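Local structure of uroporphyrin-III C-methyltransferase (Pseudomonas denitrificans, 1S4D) at residues A34-A37 against L38-D42; P76-R79 against D80-R84; L225-A228 against E229-A233. The protein catalyses the two successive S-adenosyl-L-methionine-dependent methylations, at C-2 and C-7, that convert uroporphyrinogen III to precorrin-2 in cobalamin and siroheme biosynthesis. All coordinates share one frame; numbering follows the deposited sequence.

Contact 1. Residues A34-A37 against L38-D42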
ATOM      1  N   ALA B  34      10.238   0.551  10.653  1.00 22.80           N
ATOM      2  CA  ALA B  34      10.693  -0.807  10.401  1.00 23.17           C
ATOM      3  C   ALA B  34      12.193  -0.924  10.672  1.00 23.86           C
ATOM      4  O   ALA B  34      12.622  -1.821  11.410  1.00 23.76           O
ATOM      5  CB  ALA B  34      10.354  -1.232   8.979  1.00 22.48           C
ATOM      6  N   ALA B  35      12.977  -0.009  10.089  1.00 24.74           N
ATOM      7  CA  ALA B  35      14.435   0.049  10.306  1.00 25.58           C
ATOM      8  C   ALA B  35      14.758   0.214  11.797  1.00 26.23           C
ATOM      9  O   ALA B  35      15.640  -0.445  12.344  1.00 26.37           O
ATOM     10  CB  ALA B  35      15.040   1.184   9.505  1.00 25.66           C
ATOM     11  N   ASN B  36      14.011   1.089  12.460  1.00 26.85           N
ATOM     12  CA  ASN B  36      14.098   1.187  13.907  1.00 26.87           C
ATOM     13  C   ASN B  36      13.761  -0.129  14.643  1.00 26.86           C
ATOM     14  O   ASN B  36      14.515  -0.535  15.519  1.00 27.04           O
ATOM     15  CB  ASN B  36      13.294   2.378  14.438  1.00 26.43           C
ATOM     16  CG  ASN B  36      13.746   2.794  15.814  1.00 26.29           C
ATOM     17  OD1 ASN B  36      14.945   2.820  16.109  1.00 26.91           O
ATOM     18  ND2 ASN B  36      12.793   3.089  16.681  1.00 26.35           N
ATOM     19  N   ALA B  37      12.670  -0.803  14.283  1.00 27.01           N
ATOM     20  CA  ALA B  37      12.376  -2.130  14.865  1.00 27.43           C
ATOM     21  C   ALA B  37      13.543  -3.106  14.692  1.00 27.68           C
ATOM     22  O   ALA B  37      14.066  -3.644  15.668  1.00 27.68           O
ATOM     23  CB  ALA B  37      11.114  -2.725  14.277  1.00 27.04           C
ATOM     24  N   LEU B  38      13.958  -3.305  13.443  1.00 28.15           N
ATOM     25  CA  LEU B  38      15.065  -4.193  13.106  1.00 28.38           C
ATOM     26  C   LEU B  38      16.280  -4.016  14.019  1.00 28.85           C
ATOM     27  O   LEU B  38      16.882  -5.000  14.448  1.00 28.84           O
ATOM     28  CB  LEU B  38      15.471  -3.965  11.658  1.00 27.98           C
ATOM     29  CG  LEU B  38      15.083  -4.984  10.584  1.00 28.46           C
ATOM     30  CD1 LEU B  38      14.262  -6.124  11.138  1.00 26.08           C
ATOM     31  CD2 LEU B  38      14.381  -4.307   9.388  1.00 27.20           C
ATOM     32  N   ARG B  39      16.616  -2.762  14.327  1.00 29.44           N
ATOM     33  CA  ARG B  39      17.829  -2.443  15.076  1.00 30.12           C
ATOM     34  C   ARG B  39      17.667  -2.756  16.556  1.00 29.44           C
ATOM     35  O   ARG B  39      18.647  -2.903  17.266  1.00 29.62           O
ATOM     36  CB  ARG B  39      18.306  -0.991  14.786  1.00 30.69           C
ATOM     37  CG  ARG B  39      18.330   0.006  15.959  1.00 33.87           C
ATOM     38  CD  ARG B  39      18.325   1.497  15.560  1.00 38.45           C
ATOM     39  NE  ARG B  39      19.329   1.815  14.532  1.00 43.01           N
ATOM     40  CZ  ARG B  39      20.576   2.264  14.769  1.00 45.36           C
ATOM     41  NH1 ARG B  39      21.024   2.462  16.014  1.00 46.31           N
ATOM     42  NH2 ARG B  39      21.388   2.512  13.746  1.00 44.90           N
ATOM     43  N   GLN B  40      16.425  -2.907  16.999  1.00 29.01           N
ATOM     44  CA  GLN B  40      16.123  -3.133  18.415  1.00 28.46           C
ATOM     45  C   GLN B  40      15.782  -4.579  18.746  1.00 28.21           C
ATOM     46  O   GLN B  40      15.947  -5.008  19.889  1.00 28.41           O
ATOM     47  CB  GLN B  40      14.962  -2.255  18.857  1.00 27.81           C
ATOM     48  CG  GLN B  40      15.377  -0.880  19.274  1.00 28.71           C
ATOM     49  CD  GLN B  40      14.200   0.058  19.476  1.00 29.93           C
ATOM     50  OE1 GLN B  40      14.105   1.070  18.803  1.00 32.69           O
ATOM     51  NE2 GLN B  40      13.312  -0.272  20.402  1.00 29.30           N
ATOM     52  N   ALA B  41      15.292  -5.322  17.755  1.00 27.84           N
ATOM     53  CA  ALA B  41      14.731  -6.651  17.994  1.00 27.29           C
ATOM     54  C   ALA B  41      15.670  -7.667  18.664  1.00 27.03           C
ATOM     55  O   ALA B  41      16.858  -7.741  18.362  1.00 26.77           O
ATOM     56  CB  ALA B  41      14.185  -7.213  16.724  1.00 27.39           C
ATOM     57  N   ASP B  42      15.115  -8.455  19.575  1.00 26.76           N
ATOM     58  CA  ASP B  42      15.830  -9.603  20.110  1.00 26.26           C
ATOM     59  C   ASP B  42      15.673 -10.779  19.175  1.00 26.09           C
ATOM     60  O   ASP B  42      16.571 -11.589  19.047  1.00 26.64           O
ATOM     61  CB  ASP B  42      15.329  -9.966  21.504  1.00 26.04           C
ATOM     62  CG  ASP B  42      15.700  -8.933  22.542  1.00 25.07           C
ATOM     63  OD1 ASP B  42      16.889  -8.566  22.603  1.00 24.45           O
ATOM     64  OD2 ASP B  42      14.877  -8.433  23.335  1.00 22.57           O
TER
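With chi1 at -160°, N36 swings CG beside its own carbonyl carbon and carries its amide along the helix surface, where R39 and Q40 stand one turn later. OD1 of N36 comes alongside the aliphatic part of R39, 3.7 Å from its CD and short of the guanidinium. The amides of N36 and Q40 are turned steeply against each other, their planes 72° apart. Beneath these side chains the backbone changes its bonding. L38 N gives a straight bond of 2.8 Å to A34 O, and R39 N bonds at 3.2 Å to A35 O, both one full turn back. At A37 the carbonyl accepts twice: A41 N lies 2.9 Å from A37 O, nearly in line with the C=O bond, whereas Q40 N, 2.8 Å from A37 O, comes from above the carbonyl plane. Q40 N thus bonds three residues back and A41 N four. N36 touches F6 and L9, and A35 packs on L32 of the second subunit. Helix 32-40 forms the beta-alpha-beta crossover between parallel strands 16-21 and 43-46: A34 and A37 pack on V20 and W18 of strand 16-21, and L38, A37 and A41 meet L96 of strand 94-99, which lies between them.

Contact 2. Residues P76-R79 against D80-R84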
ATOM      1  N   PRO B  76       4.095 -25.212   8.701  1.00 65.57           N
ATOM      2  CA  PRO B  76       3.478 -24.824   9.972  1.00 63.47           C
ATOM      3  C   PRO B  76       2.204 -24.064   9.607  1.00 60.96           C
ATOM      4  O   PRO B  76       2.255 -23.266   8.664  1.00 60.75           O
ATOM      5  CB  PRO B  76       4.523 -23.889  10.606  1.00 63.84           C
ATOM      6  CG  PRO B  76       5.732 -23.900   9.663  1.00 64.69           C
ATOM      7  CD  PRO B  76       5.201 -24.310   8.319  1.00 65.52           C
ATOM      8  N   LYS B  77       1.082 -24.332  10.273  1.00 57.86           N
ATOM      9  CA  LYS B  77      -0.105 -23.521  10.029  1.00 54.86           C
ATOM     10  C   LYS B  77       0.152 -22.149  10.655  1.00 53.15           C
ATOM     11  O   LYS B  77       1.049 -21.994  11.491  1.00 52.95           O
ATOM     12  CB  LYS B  77      -1.399 -24.182  10.565  1.00 54.96           C
ATOM     13  CG  LYS B  77      -2.720 -23.322  10.407  1.00 53.04           C
ATOM     14  CD  LYS B  77      -3.486 -23.605   9.081  1.00 48.38           C
ATOM     15  CE  LYS B  77      -3.615 -22.373   8.198  1.00 42.78           C
ATOM     16  NZ  LYS B  77      -2.315 -22.090   7.546  1.00 38.57           N
ATOM     17  N   GLN B  78      -0.621 -21.159  10.221  1.00 50.68           N
ATOM     18  CA  GLN B  78      -0.523 -19.797  10.713  1.00 48.47           C
ATOM     19  C   GLN B  78      -0.547 -19.730  12.232  1.00 47.18           C
ATOM     20  O   GLN B  78       0.205 -18.975  12.827  1.00 46.71           O
ATOM     21  CB  GLN B  78      -1.668 -18.962  10.126  1.00 48.62           C
ATOM     22  CG  GLN B  78      -1.670 -17.490  10.512  1.00 47.89           C
ATOM     23  CD  GLN B  78      -0.309 -16.859  10.348  1.00 46.93           C
ATOM     24  OE1 GLN B  78       0.272 -16.933   9.273  1.00 47.32           O
ATOM     25  NE2 GLN B  78       0.210 -16.259  11.413  1.00 46.09           N
ATOM     26  N   ARG B  79      -1.412 -20.536  12.842  1.00 46.19           N
ATOM     27  CA  ARG B  79      -1.592 -20.568  14.292  1.00 45.05           C
ATOM     28  C   ARG B  79      -0.275 -20.902  15.002  1.00 44.14           C
ATOM     29  O   ARG B  79       0.015 -20.362  16.073  1.00 43.51           O
ATOM     30  CB  ARG B  79      -2.709 -21.564  14.669  1.00 44.92           C
ATOM     31  CG  ARG B  79      -3.004 -21.696  16.172  1.00 45.72           C
ATOM     32  CD  ARG B  79      -3.994 -20.669  16.738  1.00 46.94           C
ATOM     33  NE  ARG B  79      -4.319 -20.929  18.146  1.00 48.60           N
ATOM     34  CZ  ARG B  79      -4.854 -20.029  18.990  1.00 49.80           C
ATOM     35  NH1 ARG B  79      -5.106 -20.367  20.258  1.00 47.52           N
ATOM     36  NH2 ARG B  79      -5.133 -18.791  18.572  1.00 49.38           N
ATOM     37  N   ASP B  80       0.514 -21.788  14.386  1.00 43.20           N
ATOM     38  CA  ASP B  80       1.783 -22.210  14.949  1.00 41.98           C
ATOM     39  C   ASP B  80       2.721 -21.029  15.004  1.00 40.60           C
ATOM     40  O   ASP B  80       3.390 -20.825  16.001  1.00 40.37           O
ATOM     41  CB  ASP B  80       2.407 -23.349  14.129  1.00 42.73           C
ATOM     42  CG  ASP B  80       1.802 -24.708  14.447  1.00 43.47           C
ATOM     43  OD1 ASP B  80       2.016 -25.661  13.651  1.00 44.29           O
ATOM     44  OD2 ASP B  80       1.098 -24.913  15.459  1.00 43.80           O
ATOM     45  N   ILE B  81       2.765 -20.252  13.928  1.00 38.96           N
ATOM     46  CA  ILE B  81       3.602 -19.064  13.881  1.00 37.60           C
ATOM     47  C   ILE B  81       3.147 -18.031  14.911  1.00 36.62           C
ATOM     48  O   ILE B  81       3.969 -17.355  15.532  1.00 36.45           O
ATOM     49  CB  ILE B  81       3.596 -18.462  12.467  1.00 37.75           C
ATOM     50  CG1 ILE B  81       4.269 -19.429  11.488  1.00 37.33           C
ATOM     51  CG2 ILE B  81       4.272 -17.066  12.445  1.00 37.08           C
ATOM     52  CD1 ILE B  81       4.016 -19.085  10.040  1.00 36.33           C
ATOM     53  N   SER B  82       1.839 -17.920  15.089  1.00 35.15           N
ATOM     54  CA  SER B  82       1.280 -16.949  16.010  1.00 34.09           C
ATOM     55  C   SER B  82       1.573 -17.335  17.452  1.00 33.27           C
ATOM     56  O   SER B  82       1.914 -16.473  18.265  1.00 33.41           O
ATOM     57  CB  SER B  82      -0.222 -16.793  15.798  1.00 33.90           C
ATOM     58  OG  SER B  82      -0.499 -16.241  14.529  1.00 33.98           O
ATOM     59  N   LEU B  83       1.443 -18.618  17.765  1.00 31.69           N
ATOM     60  CA  LEU B  83       1.710 -19.083  19.110  1.00 30.42           C
ATOM     61  C   LEU B  83       3.182 -18.846  19.481  1.00 29.79           C
ATOM     62  O   LEU B  83       3.476 -18.500  20.640  1.00 29.66           O
ATOM     63  CB  LEU B  83       1.270 -20.550  19.297  1.00 30.29           C
ATOM     64  CG  LEU B  83      -0.260 -20.778  19.440  1.00 30.16           C
ATOM     65  CD1 LEU B  83      -0.666 -22.235  19.619  1.00 27.62           C
ATOM     66  CD2 LEU B  83      -0.884 -19.934  20.534  1.00 29.40           C
ATOM     67  N   ARG B  84       4.081 -18.981  18.496  1.00 28.40           N
ATOM     68  CA  ARG B  84       5.523 -18.855  18.711  1.00 27.71           C
ATOM     69  C   ARG B  84       5.849 -17.404  19.055  1.00 27.90           C
ATOM     70  O   ARG B  84       6.669 -17.147  19.953  1.00 28.01           O
ATOM     71  CB  ARG B  84       6.343 -19.403  17.511  1.00 27.32           C
ATOM     72  CG  ARG B  84       7.719 -18.748  17.242  1.00 26.68           C
ATOM     73  CD  ARG B  84       8.994 -19.610  17.468  1.00 24.92           C
ATOM     74  NE  ARG B  84       9.318 -19.791  18.880  1.00 24.56           N
ATOM     75  CZ  ARG B  84      10.545 -19.737  19.438  1.00 24.85           C
ATOM     76  NH1 ARG B  84      10.666 -19.937  20.740  1.00 25.83           N
ATOM     77  NH2 ARG B  84      11.647 -19.480  18.751  1.00 22.95           N
TER
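The R79 guanidinium has L83 CD2 over one face, 4.1 Å above the plane and displaced toward the rim, so the methyl lies over the outer part of that face. Its NH1 makes a salt bridge to E118, which makes R79 a link to helix 109-118 as well as a neighbour of L83. The Q78 amide works through its edge: NE2 donates to S82 OG at 3.2 Å, with the hydroxyl oxygen only 10° out of the amide plane. A second acceptor for Q78 NE2 is the carboxylate of E112, so this nitrogen is gripped from two residues. Q78 reaches S82 because its chain runs out past the carbonyl carbon (chi1 -178°) and then bends at chi2, which turns the amide forward along the helix, toward S82. The backbone repeats the same one-turn spacing, with S82 N bonded to Q78 O at 3.0 Å and L83 N to R79 O at 2.8 Å. At the start of the helix K77 holds the N-cap position, and its carbonyl O accepts D80 N at 3.0 Å from above the carbonyl plane. D80 packs its CB 4.1 Å from CB of P76; a carboxylate in this first turn probably interacts favourably with the helix dipole. Helix 78-90 joins the parallel strands 63-66 and 94-99 and lies beside helix 109-118, where S82 meets E112 and T115 and R79 touches T115; H119 borders R79 and L83, and I81 packs on A67, just past strand 63-66.

Contact 3. Residues L225-A228 against E229-A233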
ATOM      1  N   LEU B 225      -5.264 -10.776 -21.668  1.00 19.11           N
ATOM      2  CA  LEU B 225      -6.022 -11.751 -20.866  1.00 19.14           C
ATOM      3  C   LEU B 225      -6.077 -13.131 -21.551  1.00 19.77           C
ATOM      4  O   LEU B 225      -5.799 -14.164 -20.929  1.00 20.10           O
ATOM      5  CB  LEU B 225      -7.442 -11.250 -20.572  1.00 18.75           C
ATOM      6  CG  LEU B 225      -7.672 -10.205 -19.467  1.00 18.00           C
ATOM      7  CD1 LEU B 225      -9.131  -9.741 -19.469  1.00 14.86           C
ATOM      8  CD2 LEU B 225      -7.237 -10.669 -18.068  1.00 13.19           C
ATOM      9  N   ALA B 226      -6.418 -13.148 -22.840  1.00 19.67           N
ATOM     10  CA  ALA B 226      -6.499 -14.405 -23.556  1.00 19.28           C
ATOM     11  C   ALA B 226      -5.140 -15.095 -23.540  1.00 19.60           C
ATOM     12  O   ALA B 226      -5.071 -16.273 -23.222  1.00 20.44           O
ATOM     13  CB  ALA B 226      -6.974 -14.189 -24.956  1.00 18.73           C
ATOM     14  N   ARG B 227      -4.066 -14.370 -23.854  1.00 19.12           N
ATOM     15  CA  ARG B 227      -2.747 -14.992 -23.996  1.00 19.07           C
ATOM     16  C   ARG B 227      -1.994 -15.184 -22.684  1.00 17.99           C
ATOM     17  O   ARG B 227      -0.932 -15.807 -22.676  1.00 17.94           O
ATOM     18  CB  ARG B 227      -1.863 -14.170 -24.926  1.00 19.70           C
ATOM     19  CG  ARG B 227      -2.228 -14.268 -26.398  1.00 23.99           C
ATOM     20  CD  ARG B 227      -1.953 -12.994 -27.179  1.00 30.70           C
ATOM     21  NE  ARG B 227      -0.801 -12.276 -26.638  1.00 35.96           N
ATOM     22  CZ  ARG B 227       0.456 -12.473 -27.028  1.00 40.07           C
ATOM     23  NH1 ARG B 227       1.446 -11.770 -26.466  1.00 40.36           N
ATOM     24  NH2 ARG B 227       0.724 -13.374 -27.982  1.00 41.52           N
ATOM     25  N   ALA B 228      -2.524 -14.649 -21.587  1.00 16.51           N
ATOM     26  CA  ALA B 228      -1.772 -14.585 -20.339  1.00 15.51           C
ATOM     27  C   ALA B 228      -1.255 -15.943 -19.862  1.00 14.99           C
ATOM     28  O   ALA B 228      -0.065 -16.096 -19.532  1.00 14.52           O
ATOM     29  CB  ALA B 228      -2.595 -13.925 -19.268  1.00 15.46           C
ATOM     30  N   GLU B 229      -2.151 -16.930 -19.843  1.00 14.39           N
ATOM     31  CA  GLU B 229      -1.826 -18.249 -19.309  1.00 13.57           C
ATOM     32  C   GLU B 229      -0.710 -18.920 -20.102  1.00 13.11           C
ATOM     33  O   GLU B 229       0.243 -19.404 -19.512  1.00 12.53           O
ATOM     34  CB  GLU B 229      -3.055 -19.141 -19.205  1.00 13.05           C
ATOM     35  CG  GLU B 229      -2.714 -20.539 -18.720  1.00 14.51           C
ATOM     36  CD  GLU B 229      -3.862 -21.517 -18.842  1.00 18.43           C
ATOM     37  OE1 GLU B 229      -3.768 -22.573 -18.187  1.00 19.71           O
ATOM     38  OE2 GLU B 229      -4.852 -21.233 -19.574  1.00 19.01           O
ATOM     39  N   ALA B 230      -0.826 -18.924 -21.427  1.00 13.08           N
ATOM     40  CA  ALA B 230       0.211 -19.506 -22.279  1.00 13.95           C
ATOM     41  C   ALA B 230       1.540 -18.743 -22.186  1.00 14.54           C
ATOM     42  O   ALA B 230       2.619 -19.353 -22.080  1.00 14.03           O
ATOM     43  CB  ALA B 230      -0.261 -19.609 -23.742  1.00 13.11           C
ATOM     44  N   ASP B 231       1.447 -17.415 -22.204  1.00 15.25           N
ATOM     45  CA  ASP B 231       2.631 -16.586 -22.239  1.00 16.43           C
ATOM     46  C   ASP B 231       3.491 -16.772 -21.003  1.00 17.30           C
ATOM     47  O   ASP B 231       4.708 -16.918 -21.117  1.00 18.13           O
ATOM     48  CB  ASP B 231       2.270 -15.116 -22.454  1.00 15.94           C
ATOM     49  CG  ASP B 231       1.946 -14.829 -23.883  1.00 16.40           C
ATOM     50  OD1 ASP B 231       2.135 -15.744 -24.711  1.00 14.25           O
ATOM     51  OD2 ASP B 231       1.497 -13.742 -24.291  1.00 18.30           O
ATOM     52  N   VAL B 232       2.863 -16.775 -19.838  1.00 17.81           N
ATOM     53  CA  VAL B 232       3.604 -16.797 -18.594  1.00 18.79           C
ATOM     54  C   VAL B 232       4.319 -18.131 -18.447  1.00 18.93           C
ATOM     55  O   VAL B 232       5.452 -18.201 -17.947  1.00 19.70           O
ATOM     56  CB  VAL B 232       2.703 -16.442 -17.367  1.00 19.29           C
ATOM     57  CG1 VAL B 232       1.655 -17.505 -17.110  1.00 19.94           C
ATOM     58  CG2 VAL B 232       3.541 -16.210 -16.141  1.00 19.73           C
ATOM     59  N   ALA B 233       3.677 -19.184 -18.930  1.00 18.41           N
ATOM     60  CA  ALA B 233       4.297 -20.486 -18.903  1.00 18.08           C
ATOM     61  C   ALA B 233       5.539 -20.472 -19.798  1.00 17.84           C
ATOM     62  O   ALA B 233       6.616 -20.877 -19.374  1.00 18.01           O
ATOM     63  CB  ALA B 233       3.310 -21.551 -19.339  1.00 17.77           C
TER
HETATM   64  O   HOH W   1      -3.141 -18.274 -22.779  1.00 48.45           O
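R227 and D231, one helical turn apart, meet through charge. D231 OD2 sits 2.9 Å from R227 NH1 but well above the guanidinium plane, so no N-H points at it and the salt bridge is purely electrostatic; guanidinium and carboxylate planes stand 76° apart. The arginine chain bends at chi2 and chi3, which turns a face of the guanidinium toward D231 OD2. OD2 also accepts a hydrogen bond from T223 OG1, and this fixes the carboxylate against the preceding strand. Replacing D231 with an alanine would probably leave the R227 guanidinium without its counter-charge and free to swing toward solvent, and T223 without its acceptor. The close-packed side of the turn is built on A228 and V232. V232 N bonds to A228 O at 3.0 Å. Both residues are buried against F209, with T223 and T193 also touching A228 and L221 touching V232. Beside them D231 N donates to R227 O at 2.9 Å, nearly straight. The outer side is looser. There a water is inserted between A226 O and A230 N, where a direct bond would otherwise run: it donates to A226 O at 2.8 Å and accepts from A230 N at 2.8 Å. A226 and A230 are exposed there. Helix 225-235 is the connection of a beta-alpha-beta crossover: it follows strand 219-224, passes over strand 206-211 and leads to the parallel strand 241-245. That last strand begins at A241, which binds S-adenosyl-L-homocysteine; the V232 side chain is about 7 Å from that of A241.

From the N terminus the three contacts come in series; each is a local contact along or at the end of one helix, so none closes a long loop and none nests in or crosses another. Contact 1 belongs to the helix between strands 16-21 and 43-46, and contact 2 to the helix between strands 63-66 and 94-99. Both helices flank the five-stranded parallel sheet, on opposite faces, with the contact centres about 22 Å apart. Contact 3 lies far along the chain, on the helix joining strands 219-224 and 241-245 of the mixed sheet. Its centre is about 41 Å from that of contact 1, and bound S-adenosyl-L-homocysteine lies between the two sheet regions.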